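PDB 7CGH: PUM-HD domain-containing protein from Caenorhabditis elegans, which binds RNA through the Pumilio repeats of its PUM-HD domain and probably recognises the 3' untranslated regions of messenger RNAs. Local coordinates for residues R148-Q153 / Y186-D191; V158-I163 / C195-R200. All coordinates share one frame; numbering follows the deposited sequence.

Interaction 1: R148-Q153 / Y186-D191; sequences RCMKDQ and YEMSVD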
loop_
_atom_site.group_PDB
_atom_site.type_symbol
_atom_site.label_atom_id
_atom_site.label_comp_id
_atom_site.label_asym_id
_atom_site.label_seq_id
_atom_site.Cartn_x
_atom_site.Cartn_y
_atom_site.Cartn_z
ATOM N N ARG A 148 -1.923 14.265 9.632
ATOM C CA ARG A 148 -0.498 13.981 9.788
ATOM C C ARG A 148 -0.244 12.491 9.680
ATOM O O ARG A 148 0.642 12.054 8.947
ATOM C CB ARG A 148 -0.001 14.479 11.146
ATOM C CG ARG A 148 0.586 15.884 11.179
ATOM C CD ARG A 148 0.478 16.534 12.580
ATOM N NE ARG A 148 0.774 15.633 13.704
ATOM C CZ ARG A 148 1.917 14.958 13.853
ATOM N NH1 ARG A 148 2.875 15.043 12.925
ATOM N NH2 ARG A 148 2.083 14.167 14.904
ATOM N N CYS A 149 -1.045 11.690 10.387
ATOM C CA CYS A 149 -0.762 10.258 10.482
ATOM C C CYS A 149 -0.738 9.573 9.104
ATOM O O CYS A 149 0.084 8.682 8.869
ATOM C CB CYS A 149 -1.785 9.607 11.405
ATOM S SG CYS A 149 -1.315 8.000 12.051
ATOM N N MET A 150 -1.615 9.991 8.183
ATOM C CA MET A 150 -1.693 9.361 6.860
ATOM C C MET A 150 -0.381 9.437 6.099
ATOM O O MET A 150 -0.013 8.488 5.398
ATOM C CB MET A 150 -2.754 10.027 5.989
ATOM C CG MET A 150 -4.112 10.014 6.530
ATOM S SD MET A 150 -5.149 10.877 5.362
ATOM C CE MET A 150 -6.412 9.630 5.175
ATOM N N LYS A 151 0.296 10.584 6.137
ATOM C CA LYS A 151 1.528 10.711 5.376
ATOM C C LYS A 151 2.776 10.605 6.252
ATOM O O LYS A 151 3.856 11.013 5.812
ATOM C CB LYS A 151 1.536 12.005 4.550
ATOM C CG LYS A 151 1.201 13.258 5.309
ATOM C CD LYS A 151 0.473 14.258 4.426
ATOM C CE LYS A 151 1.410 14.959 3.472
ATOM N NZ LYS A 151 1.064 16.405 3.352
ATOM N N ASP A 152 2.664 10.025 7.456
ATOM C CA ASP A 152 3.844 9.761 8.273
ATOM C C ASP A 152 4.506 8.470 7.816
ATOM O O ASP A 152 3.824 7.504 7.463
ATOM C CB ASP A 152 3.504 9.655 9.765
ATOM C CG ASP A 152 4.766 9.501 10.646
ATOM O OD1 ASP A 152 5.399 10.534 10.943
ATOM O OD2 ASP A 152 5.143 8.358 11.022
ATOM N N GLN A 153 5.848 8.469 7.819
ATOM C CA GLN A 153 6.613 7.273 7.465
ATOM C C GLN A 153 6.206 6.080 8.325
ATOM O O GLN A 153 6.188 4.942 7.843
ATOM C CB GLN A 153 8.124 7.558 7.589
ATOM C CG GLN A 153 9.007 6.297 7.635
ATOM C CD GLN A 153 10.362 6.438 6.912
ATOM O OE1 GLN A 153 11.153 7.357 7.185
ATOM N NE2 GLN A 153 10.628 5.509 5.983
ATOM N N TYR A 186 -5.037 14.852 -3.932
ATOM C CA TYR A 186 -3.823 15.126 -4.696
ATOM C C TYR A 186 -2.586 15.068 -3.800
ATOM O O TYR A 186 -1.614 14.369 -4.101
ATOM C CB TYR A 186 -3.899 16.502 -5.368
ATOM C CG TYR A 186 -2.572 16.846 -5.994
ATOM C CD1 TYR A 186 -2.257 16.400 -7.268
ATOM C CD2 TYR A 186 -1.608 17.576 -5.295
ATOM C CE1 TYR A 186 -1.024 16.669 -7.829
ATOM C CE2 TYR A 186 -0.378 17.851 -5.855
ATOM C CZ TYR A 186 -0.099 17.386 -7.117
ATOM O OH TYR A 186 1.104 17.655 -7.687
ATOM N N GLU A 187 -2.589 15.862 -2.726
ATOM C CA GLU A 187 -1.494 15.877 -1.763
ATOM C C GLU A 187 -1.165 14.470 -1.274
ATOM O O GLU A 187 0.003 14.073 -1.222
ATOM C CB GLU A 187 -1.879 16.803 -0.597
ATOM C CG GLU A 187 -1.098 16.662 0.719
ATOM C CD GLU A 187 -1.789 17.405 1.899
ATOM O OE1 GLU A 187 -2.747 18.179 1.650
ATOM O OE2 GLU A 187 -1.379 17.229 3.068
ATOM N N MET A 188 -2.193 13.688 -0.928
ATOM C CA MET A 188 -1.950 12.307 -0.522
ATOM C C MET A 188 -1.468 11.457 -1.696
ATOM O O MET A 188 -0.567 10.625 -1.534
ATOM C CB MET A 188 -3.212 11.713 0.092
ATOM C CG MET A 188 -3.630 12.402 1.375
ATOM S SD MET A 188 -2.421 12.166 2.687
ATOM C CE MET A 188 -3.025 13.378 3.885
ATOM N N SER A 189 -2.035 11.664 -2.892
ATOM C CA SER A 189 -1.695 10.781 -4.006
ATOM C C SER A 189 -0.250 10.950 -4.444
ATOM O O SER A 189 0.354 9.993 -4.936
ATOM C CB SER A 189 -2.626 11.012 -5.186
ATOM O OG SER A 189 -3.900 10.465 -4.916
ATOM N N VAL A 190 0.333 12.142 -4.255
ATOM C CA VAL A 190 1.738 12.338 -4.593
ATOM C C VAL A 190 2.662 12.170 -3.397
ATOM O O VAL A 190 3.867 12.389 -3.529
ATOM C CB VAL A 190 1.951 13.710 -5.269
ATOM C CG1 VAL A 190 1.013 13.820 -6.433
ATOM C CG2 VAL A 190 1.749 14.873 -4.274
ATOM N N ASP A 191 2.157 11.754 -2.270
ATOM C CA ASP A 191 3.030 11.538 -1.120
ATOM C C ASP A 191 3.489 10.080 -1.073
ATOM O O ASP A 191 2.701 9.173 -1.371
ATOM C CB ASP A 191 2.308 11.896 0.170
ATOM C CG ASP A 191 3.195 11.779 1.378
ATOM O OD1 ASP A 191 3.748 12.816 1.814
ATOM O OD2 ASP A 191 3.344 10.648 1.891
#
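Glu187 OE2 is gripped twice: Lys151 NZ reaches it at 2.6 Å in a salt bridge, and His147, one turn earlier on helix 146-150, gives it a hydrogen bond through NE2. The ammonium comes to the anti side of the carboxylate, 21° out of its plane, with the two side chains crossing at about a right angle. Lys151 starts with CG wedged between its backbone N and carbonyl carbon (chi1 51°), and further bends along the chain bring NZ across to helix 184-189. On the way its CB passes Asp191 OD2 at 3.5 Å and its CD rests on Met188 CE at 3.6 Å. Asp191 does not bond to the lysine; its OD2 accepts from the backbone N of Tyr193 and Gly194, capping the next helix, while Lys151 NZ stays 4.7 Å from Asp191 OD1, close enough for a probable electrostatic pull. On the buried side of the contact, Met150 SD meets Met188 CE at 3.6 Å, and both methionines also touch Leu178 of helix 172-178. With an alanine at Lys151, Glu187 OE2 would probably keep His147 but lose the ammonium, and Met188 CE would lose the aliphatic chain that packs on it. The contact joins equivalent short helices and the turns after them in two successive Pumilio repeats, the side-by-side stacking typical of the PUF alpha-helical superhelix.

Interaction 2: V158-I163 / C195-R200; sequences VVQKAI and CRVVQR. With nucleotides of chain B.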
loop_
_atom_site.group_PDB
_atom_site.type_symbol
_atom_site.label_atom_id
_atom_site.label_comp_id
_atom_site.label_asym_id
_atom_site.label_seq_id
_atom_site.Cartn_x
_atom_site.Cartn_y
_atom_site.Cartn_z
ATOM N N VAL A 158 -0.307 2.311 10.128
ATOM C CA VAL A 158 -1.427 2.179 11.062
ATOM C C VAL A 158 -2.738 2.486 10.357
ATOM O O VAL A 158 -3.739 1.789 10.545
ATOM C CB VAL A 158 -1.221 3.103 12.278
ATOM C CG1 VAL A 158 -2.411 3.012 13.229
ATOM C CG2 VAL A 158 0.110 2.779 12.979
ATOM N N VAL A 159 -2.752 3.528 9.521
ATOM C CA VAL A 159 -3.966 3.858 8.782
ATOM C C VAL A 159 -4.275 2.782 7.747
ATOM O O VAL A 159 -5.437 2.408 7.561
ATOM C CB VAL A 159 -3.834 5.235 8.121
ATOM C CG1 VAL A 159 -5.021 5.476 7.278
ATOM C CG2 VAL A 159 -3.630 6.339 9.182
ATOM N N GLN A 160 -3.253 2.301 7.024
ATOM C CA GLN A 160 -3.480 1.171 6.129
ATOM C C GLN A 160 -4.071 -0.007 6.899
ATOM O O GLN A 160 -5.016 -0.655 6.439
ATOM C CB GLN A 160 -2.174 0.742 5.454
ATOM C CG GLN A 160 -1.538 1.699 4.460
ATOM C CD GLN A 160 -0.403 1.020 3.693
ATOM O OE1 GLN A 160 -0.641 0.107 2.910
ATOM N NE2 GLN A 160 0.834 1.434 3.948
ATOM N N LYS A 161 -3.523 -0.294 8.080
ATOM C CA LYS A 161 -4.007 -1.417 8.873
ATOM C C LYS A 161 -5.454 -1.215 9.273
ATOM O O LYS A 161 -6.223 -2.181 9.341
ATOM C CB LYS A 161 -3.139 -1.608 10.117
ATOM C CG LYS A 161 -3.486 -2.853 10.911
ATOM C CD LYS A 161 -3.277 -4.088 10.054
ATOM C CE LYS A 161 -2.346 -5.086 10.716
ATOM N NZ LYS A 161 -2.281 -6.367 9.951
ATOM N N ALA A 162 -5.843 0.032 9.552
ATOM C CA ALA A 162 -7.225 0.288 9.927
ATOM C C ALA A 162 -8.156 -0.057 8.776
ATOM O O ALA A 162 -9.162 -0.749 8.960
ATOM C CB ALA A 162 -7.398 1.745 10.354
ATOM N N ILE A 163 -7.797 0.382 7.562
ATOM C CA ILE A 163 -8.648 0.197 6.397
ATOM C C ILE A 163 -8.765 -1.272 6.042
ATOM O O ILE A 163 -9.816 -1.712 5.573
ATOM C CB ILE A 163 -8.100 1.014 5.225
ATOM C CG1 ILE A 163 -8.118 2.492 5.578
ATOM C CG2 ILE A 163 -8.879 0.713 3.920
ATOM C CD1 ILE A 163 -7.315 3.321 4.606
ATOM N N CYS A 195 0.110 7.950 -0.521
ATOM C CA CYS A 195 -0.427 7.239 -1.678
ATOM C C CYS A 195 -0.819 5.811 -1.331
ATOM O O CYS A 195 -1.714 5.240 -1.970
ATOM C CB CYS A 195 0.577 7.238 -2.829
ATOM S SG CYS A 195 2.002 6.182 -2.600
ATOM N N ARG A 196 -0.170 5.211 -0.331
ATOM C CA ARG A 196 -0.562 3.857 0.049
ATOM C C ARG A 196 -1.904 3.860 0.774
ATOM O O ARG A 196 -2.675 2.896 0.653
ATOM C CB ARG A 196 0.511 3.205 0.921
ATOM C CG ARG A 196 1.940 3.462 0.475
ATOM C CD ARG A 196 2.879 3.440 1.701
ATOM N NE ARG A 196 4.294 3.552 1.336
ATOM C CZ ARG A 196 5.299 3.364 2.182
ATOM N NH1 ARG A 196 5.040 3.046 3.445
ATOM N NH2 ARG A 196 6.557 3.485 1.765
ATOM N N VAL A 197 -2.199 4.930 1.520
ATOM C CA VAL A 197 -3.495 5.051 2.176
ATOM C C VAL A 197 -4.611 5.166 1.143
ATOM O O VAL A 197 -5.644 4.495 1.254
ATOM C CB VAL A 197 -3.500 6.244 3.144
ATOM C CG1 VAL A 197 -4.916 6.438 3.728
ATOM C CG2 VAL A 197 -2.489 6.001 4.264
ATOM N N VAL A 198 -4.420 6.027 0.127
ATOM C CA VAL A 198 -5.397 6.158 -0.954
ATOM C C VAL A 198 -5.646 4.804 -1.598
ATOM O O VAL A 198 -6.796 4.407 -1.821
ATOM C CB VAL A 198 -4.925 7.199 -1.994
ATOM C CG1 VAL A 198 -5.910 7.295 -3.159
ATOM C CG2 VAL A 198 -4.739 8.577 -1.357
ATOM N N GLN A 199 -4.577 4.052 -1.870
ATOM C CA GLN A 199 -4.754 2.760 -2.528
ATOM C C GLN A 199 -5.521 1.785 -1.644
ATOM O O GLN A 199 -6.416 1.082 -2.123
ATOM C CB GLN A 199 -3.405 2.169 -2.925
ATOM C CG GLN A 199 -2.691 2.890 -4.050
ATOM C CD GLN A 199 -1.246 2.426 -4.194
ATOM O OE1 GLN A 199 -0.985 1.295 -4.598
ATOM N NE2 GLN A 199 -0.300 3.294 -3.840
ATOM N N ARG A 200 -5.189 1.710 -0.358
ATOM C CA ARG A 200 -5.956 0.818 0.510
ATOM C C ARG A 200 -7.411 1.227 0.503
ATOM O O ARG A 200 -8.308 0.373 0.528
ATOM C CB ARG A 200 -5.436 0.822 1.955
ATOM C CG ARG A 200 -4.040 0.298 2.189
ATOM C CD ARG A 200 -3.847 -1.175 1.845
ATOM N NE ARG A 200 -3.604 -1.379 0.420
ATOM C CZ ARG A 200 -2.498 -1.008 -0.231
ATOM N NH1 ARG A 200 -2.399 -1.236 -1.537
ATOM N NH2 ARG A 200 -1.498 -0.383 0.407
ATOM P P A B 4 11.534 1.174 -8.585
ATOM O OP1 A B 4 12.789 1.575 -7.902
ATOM O OP2 A B 4 11.338 -0.248 -8.986
ATOM O "O5'" A B 4 10.304 1.540 -7.650
ATOM C "C5'" A B 4 10.125 0.929 -6.391
ATOM C "C4'" A B 4 9.561 1.923 -5.416
ATOM O "O4'" A B 4 8.332 2.489 -5.940
ATOM C "C3'" A B 4 9.174 1.347 -4.075
ATOM O "O3'" A B 4 10.298 1.243 -3.215
ATOM C "C2'" A B 4 8.099 2.314 -3.591
ATOM O "O2'" A B 4 8.702 3.485 -3.064
ATOM C "C1'" A B 4 7.406 2.683 -4.904
ATOM N N9 A B 4 6.205 1.869 -5.217
ATOM C C8 A B 4 6.094 0.804 -6.083
ATOM N N7 A B 4 4.872 0.302 -6.176
ATOM C C5 A B 4 4.103 1.097 -5.334
ATOM C C6 A B 4 2.720 1.127 -4.962
ATOM N N6 A B 4 1.748 0.318 -5.364
ATOM N N1 A B 4 2.321 2.071 -4.094
ATOM C C2 A B 4 3.228 2.925 -3.612
ATOM N N3 A B 4 4.535 3.001 -3.878
ATOM C C4 A B 4 4.926 2.056 -4.744
ATOM P P C B 5 10.638 -0.152 -2.505
ATOM O OP1 C B 5 11.954 0.018 -1.835
ATOM O OP2 C B 5 10.449 -1.297 -3.420
ATOM O "O5'" C B 5 9.525 -0.257 -1.369
ATOM C "C5'" C B 5 9.338 0.812 -0.456
ATOM C "C4'" C B 5 7.986 0.721 0.189
ATOM O "O4'" C B 5 6.952 0.962 -0.805
ATOM C "C3'" C B 5 7.625 -0.644 0.762
ATOM O "O3'" C B 5 8.224 -0.870 2.027
ATOM C "C2'" C B 5 6.095 -0.604 0.788
ATOM O "O2'" C B 5 5.604 0.074 1.931
ATOM C "C1'" C B 5 5.779 0.266 -0.442
ATOM N N1 C B 5 5.259 -0.523 -1.580
ATOM C C2 C B 5 3.862 -0.622 -1.667
ATOM O O2 C B 5 3.163 -0.041 -0.820
ATOM N N3 C B 5 3.303 -1.340 -2.667
ATOM C C4 C B 5 4.088 -1.939 -3.553
ATOM N N4 C B 5 3.481 -2.628 -4.522
ATOM C C5 C B 5 5.515 -1.865 -3.483
ATOM C C6 C B 5 6.065 -1.156 -2.487
#
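Gln160 OE1 sits at the edge of the Arg200 guanidinium, near its plane, and takes a 2.7 Å hydrogen bond from Arg200 NH2. Bends at chi2 (-63°) and chi3 (83°) bring NH2 back to it. The N-H...O angle is 145°, and the donor stands above the amide's carbonyl plane. Over one face of the Arg196 guanidinium lies O2' of nucleotide C5 of chain B, 3.3 Å from Arg196 CZ. Near the root of that arginine, Gln160 NE2 packs on Arg196 CB at 3.5 Å while donating to Asn156 OD1, so both ends of the amide are engaged. Deeper in, Val159 CG1 touches Val197 CG1 at 3.7 Å, and Ile163 CG2 lies against Arg200 O. Gln199 faces the RNA: its OE1 accepts from N6 of nucleotide A4 of chain B at 3.0 Å, and its NE2 donates to N1 of the same base at 2.9 Å. Cys195 SG packs against C2 of that adenine. A bond from Gln199 NE2 to Cys195 O helps fix the amide's rotation. The paired donor and acceptor of Gln199 match the Watson-Crick edge of adenine, while the Arg196 guanidinium meets the C5 ribose, consistent with base reading by one and sugar contact by the other.

Overall arrangement
Interactions 1 and 2 are two levels of the same junction between successive Pumilio repeats, their centres about 10 Å apart. Helix 146-150 leads into helix 155-165, and helix 184-189 into helix 194-204, so each repeat supplies one segment to each contact. The levels touch directly: Met150 O lies 3.7 Å from Val197 CG2, and Met188 CB lies 3.8 Å from Val198 CG2. Within interaction 2, the helical segments 158-163 and 195-200 run parallel, their axes approaching to 9.2 Å, and residues 195-200 carry the groups that meet A4 and C5 of chain B. Interaction 1 joins the short helices that precede them, with its nearest atom about 5 Å from the RNA.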